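Local coordinates for protein fatty acyl CoA synthetase FADD13 (FATTY-ACYL-CoA SYNTHETASE) (Mycobacterium tuberculosis, PDB 3R44) that belongs to the ANL clan of AMP-binding enzymes, with a large N-terminal part and a smaller C-terminal domain, and is named a fatty acyl CoA synthetase, at residues I65-P76 with S114-S125. Residues are numbered along the deposited sequence; the frame is centred on the assembly and turned at random.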
loop_
_atom_site.group_PDB
_atom_site.type_symbol
_atom_site.label_atom_id
_atom_site.label_comp_id
_atom_site.label_asym_id
_atom_site.label_seq_id
_atom_site.Cartn_x
_atom_site.Cartn_y
_atom_site.Cartn_z
ATOM N N ILE A 65 -3.163 10.391 26.278
ATOM C CA ILE A 65 -2.857 10.797 24.899
ATOM C C ILE A 65 -3.244 12.263 24.665
ATOM O O ILE A 65 -4.349 12.704 24.991
ATOM C CB ILE A 65 -3.519 9.871 23.835
ATOM C CG1 ILE A 65 -2.888 8.487 23.816
ATOM C CG2 ILE A 65 -3.513 10.540 22.410
ATOM C CD1 ILE A 65 -1.380 8.418 23.518
ATOM N N ALA A 66 -2.294 13.029 24.162
ATOM C CA ALA A 66 -2.491 14.430 23.868
ATOM C C ALA A 66 -1.981 14.668 22.475
ATOM O O ALA A 66 -1.480 13.749 21.804
ATOM C CB ALA A 66 -1.733 15.318 24.890
ATOM N N LYS A 67 -2.110 15.904 22.033
ATOM C CA LYS A 67 -1.634 16.306 20.708
ATOM C C LYS A 67 -0.190 15.874 20.459
ATOM O O LYS A 67 0.712 16.146 21.256
ATOM C CB LYS A 67 -1.748 17.830 20.530
ATOM C CG LYS A 67 -1.291 18.313 19.156
ATOM C CD LYS A 67 -1.382 19.840 19.057
ATOM C CE LYS A 67 -0.842 20.323 17.702
ATOM N NZ LYS A 67 -1.088 19.258 16.721
ATOM N N GLY A 68 0.009 15.128 19.386
ATOM C CA GLY A 68 1.322 14.731 18.911
ATOM C C GLY A 68 1.737 13.338 19.423
ATOM O O GLY A 68 2.632 12.727 18.832
ATOM N N ASP A 69 1.072 12.828 20.466
ATOM C CA ASP A 69 1.419 11.513 21.090
ATOM C C ASP A 69 1.044 10.343 20.123
ATOM O O ASP A 69 0.010 10.428 19.412
ATOM C CB ASP A 69 0.679 11.293 22.413
ATOM C CG ASP A 69 1.165 12.185 23.545
ATOM O OD1 ASP A 69 2.359 12.587 23.528
ATOM O OD2 ASP A 69 0.318 12.481 24.423
ATOM N N ARG A 70 1.857 9.286 20.098
ATOM C CA ARG A 70 1.618 8.173 19.176
ATOM C C ARG A 70 0.878 7.053 19.851
ATOM O O ARG A 70 1.216 6.663 20.981
ATOM C CB ARG A 70 2.925 7.634 18.560
ATOM C CG ARG A 70 3.469 8.407 17.338
ATOM C CD ARG A 70 4.074 9.752 17.702
ATOM N NE ARG A 70 5.281 9.604 18.536
ATOM C CZ ARG A 70 5.792 10.510 19.369
ATOM N NH1 ARG A 70 5.171 11.652 19.672
ATOM N NH2 ARG A 70 6.925 10.220 19.987
ATOM N N VAL A 71 -0.154 6.566 19.158
ATOM C CA VAL A 71 -0.991 5.421 19.598
ATOM C C VAL A 71 -0.792 4.348 18.527
ATOM O O VAL A 71 -1.206 4.535 17.348
ATOM C CB VAL A 71 -2.511 5.777 19.598
ATOM C CG1 VAL A 71 -3.303 4.559 20.156
ATOM C CG2 VAL A 71 -2.731 7.085 20.421
ATOM N N ALA A 72 -0.144 3.257 18.894
ATOM C CA ALA A 72 0.043 2.155 17.945
ATOM C C ALA A 72 -1.223 1.304 17.898
ATOM O O ALA A 72 -1.859 1.038 18.923
ATOM C CB ALA A 72 1.274 1.282 18.331
ATOM N N LEU A 73 -1.530 0.820 16.702
ATOM C CA LEU A 73 -2.727 0.008 16.440
ATOM C C LEU A 73 -2.287 -1.289 15.822
ATOM O O LEU A 73 -1.770 -1.300 14.700
ATOM C CB LEU A 73 -3.722 0.745 15.537
ATOM C CG LEU A 73 -4.240 2.100 16.037
ATOM C CD1 LEU A 73 -5.078 2.767 14.910
ATOM C CD2 LEU A 73 -5.011 1.945 17.321
ATOM N N LEU A 74 -2.447 -2.375 16.570
ATOM C CA LEU A 74 -2.059 -3.721 16.099
ATOM C C LEU A 74 -3.250 -4.672 16.219
ATOM O O LEU A 74 -3.408 -5.383 17.224
ATOM C CB LEU A 74 -0.867 -4.211 16.950
ATOM C CG LEU A 74 -0.121 -5.491 16.597
ATOM C CD1 LEU A 74 0.510 -5.386 15.157
ATOM C CD2 LEU A 74 0.938 -5.906 17.648
ATOM N N MET A 75 -4.134 -4.618 15.232
ATOM C CA MET A 75 -5.410 -5.265 15.371
ATOM C C MET A 75 -6.044 -5.588 14.021
ATOM O O MET A 75 -5.661 -5.048 12.981
ATOM C CB MET A 75 -6.376 -4.394 16.188
ATOM C CG MET A 75 -6.656 -3.064 15.546
ATOM S SD MET A 75 -7.383 -1.852 16.716
ATOM C CE MET A 75 -5.917 -1.271 17.480
ATOM N N PRO A 76 -7.041 -6.464 14.067
ATOM C CA PRO A 76 -7.765 -6.808 12.872
ATOM C C PRO A 76 -8.621 -5.680 12.398
ATOM O O PRO A 76 -8.936 -4.731 13.150
ATOM C CB PRO A 76 -8.703 -7.914 13.319
ATOM C CG PRO A 76 -8.755 -7.883 14.720
ATOM C CD PRO A 76 -7.492 -7.270 15.218
ATOM N N SER A 114 8.909 4.779 16.853
ATOM C CA SER A 114 7.811 5.709 16.850
ATOM C C SER A 114 7.632 6.402 18.176
ATOM O O SER A 114 6.954 7.431 18.228
ATOM C CB SER A 114 6.500 5.039 16.483
ATOM O OG SER A 114 6.155 4.028 17.411
ATOM N N GLY A 115 8.170 5.810 19.233
ATOM C CA GLY A 115 8.008 6.311 20.595
ATOM C C GLY A 115 6.543 6.280 20.994
ATOM O O GLY A 115 6.049 7.208 21.721
ATOM N N SER A 116 5.847 5.239 20.517
ATOM C CA SER A 116 4.438 5.040 20.845
ATOM C C SER A 116 4.268 5.014 22.346
ATOM O O SER A 116 5.033 4.356 23.080
ATOM C CB SER A 116 3.846 3.740 20.303
ATOM O OG SER A 116 3.770 3.827 18.883
ATOM N N LYS A 117 3.222 5.692 22.783
ATOM C CA LYS A 117 2.879 5.773 24.198
ATOM C C LYS A 117 1.874 4.711 24.613
ATOM O O LYS A 117 1.900 4.208 25.710
ATOM C CB LYS A 117 2.312 7.168 24.437
ATOM C CG LYS A 117 1.999 7.547 25.847
ATOM C CD LYS A 117 1.768 9.085 25.914
ATOM C CE LYS A 117 1.391 9.518 27.331
ATOM N NZ LYS A 117 2.397 9.086 28.350
ATOM N N VAL A 118 0.938 4.398 23.719
ATOM C CA VAL A 118 -0.140 3.477 23.998
ATOM C C VAL A 118 -0.144 2.484 22.880
ATOM O O VAL A 118 0.049 2.873 21.731
ATOM C CB VAL A 118 -1.495 4.239 24.058
ATOM C CG1 VAL A 118 -2.698 3.290 24.039
ATOM C CG2 VAL A 118 -1.523 5.156 25.331
ATOM N N VAL A 119 -0.339 1.223 23.209
ATOM C CA VAL A 119 -0.443 0.169 22.208
ATOM C C VAL A 119 -1.792 -0.505 22.361
ATOM O O VAL A 119 -2.113 -1.008 23.442
ATOM C CB VAL A 119 0.694 -0.846 22.346
ATOM C CG1 VAL A 119 0.506 -2.004 21.348
ATOM C CG2 VAL A 119 2.062 -0.069 22.135
ATOM N N ILE A 120 -2.589 -0.456 21.303
ATOM C CA ILE A 120 -3.905 -1.105 21.302
ATOM C C ILE A 120 -3.822 -2.339 20.398
ATOM O O ILE A 120 -3.510 -2.197 19.205
ATOM C CB ILE A 120 -5.013 -0.153 20.877
ATOM C CG1 ILE A 120 -5.060 1.074 21.809
ATOM C CG2 ILE A 120 -6.368 -0.910 20.938
ATOM C CD1 ILE A 120 -5.986 2.081 21.385
ATOM N N TYR A 121 -4.062 -3.529 20.955
ATOM C CA TYR A 121 -3.880 -4.752 20.207
ATOM C C TYR A 121 -5.033 -5.711 20.231
ATOM O O TYR A 121 -5.777 -5.866 21.230
ATOM C CB TYR A 121 -2.610 -5.465 20.637
ATOM C CG TYR A 121 -2.630 -6.000 22.046
ATOM C CD1 TYR A 121 -2.970 -7.332 22.313
ATOM C CD2 TYR A 121 -2.325 -5.179 23.108
ATOM C CE1 TYR A 121 -2.973 -7.813 23.612
ATOM C CE2 TYR A 121 -2.348 -5.641 24.396
ATOM C CZ TYR A 121 -2.658 -6.943 24.647
ATOM O OH TYR A 121 -2.632 -7.346 25.975
ATOM N N GLY A 122 -5.147 -6.401 19.110
ATOM C CA GLY A 122 -6.186 -7.362 18.913
ATOM C C GLY A 122 -5.774 -8.675 19.486
ATOM O O GLY A 122 -4.585 -8.931 19.732
ATOM N N ALA A 123 -6.766 -9.534 19.694
ATOM C CA ALA A 123 -6.525 -10.842 20.245
ATOM C C ALA A 123 -5.551 -11.703 19.403
ATOM O O ALA A 123 -4.644 -12.342 19.976
ATOM C CB ALA A 123 -7.905 -11.582 20.538
ATOM N N PRO A 124 -5.680 -11.686 18.055
ATOM C CA PRO A 124 -4.678 -12.407 17.267
ATOM C C PRO A 124 -3.229 -11.928 17.484
ATOM O O PRO A 124 -2.312 -12.667 17.169
ATOM C CB PRO A 124 -5.085 -12.111 15.833
ATOM C CG PRO A 124 -6.588 -11.911 15.925
ATOM C CD PRO A 124 -6.718 -11.097 17.190
ATOM N N SER A 125 -3.029 -10.708 17.973
ATOM C CA SER A 125 -1.685 -10.181 18.225
ATOM C C SER A 125 -1.212 -10.359 19.651
ATOM O O SER A 125 -0.078 -9.977 19.980
ATOM C CB SER A 125 -1.657 -8.707 17.902
ATOM O OG SER A 125 -1.897 -8.575 16.514
HETATM O O HOH W 1 4.035 9.155 21.938
#
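Ala72 and Leu74, in register with Val119 and Tyr121, turn both N-H and C=O toward Val118, Ile120 and Gly122 in a parallel ladder, the two strand axes inclined by only 18°. Lys117 N opens the series on Arg70 O; Ala72 N donates to Val118 O and Ala72 O accepts from Ile120 N, each at 2.9 Å; Ile120 O then takes Leu74 N at 2.8 Å, and Gly122 N closes the series on Leu74 O. These strands are the central pair of a four-stranded parallel sheet, and the residues between them run through helix 79-91, edge strand 94-97 and helix 104-114.

Packing is tight on the face of Val71, Leu73, Val118 and Ile120. Ile120 CD1 reaches Val71 CG1 at 3.9 Å, while Met75 lies alongside Ile120, its bend at chi3 (83°) bringing CE to 3.5 Å from Ile120 CG2. Leu84 of helix 79-91 covers Leu73 and Ile120. On the reverse face Ala72 CB meets Ser116 OG and Val119 CG2, and Leu111 of helix 104-114 packs over all three residues.

The end at Asp69, Arg70 and Lys117 is polar and partly exposed. Arg70, bent at chi2 and chi3, donates from NE to Ser114 O at 2.8 Å, with the acceptor in the guanidinium plane, and NH1 reaches Gly68 O in that same plane; NH2 adds a weak bond to Ser114 O. A water over the guanidinium face links Arg70 N to Gly115 O. Looser is the Asp69 pair: Lys117 CD lies 3.9 Å from Asp69 CG, but NZ stays 5.6 Å from OD2, too far for a salt bridge.

Gly115 ends helix 104-114 in a Schellman motif. Because Arg70 NE bonds Ser114 O at that C-terminal end, its charge probably offsets the negative end of the helix dipole, while neutral amide pairing and hydrocarbon packing hold the buried strands.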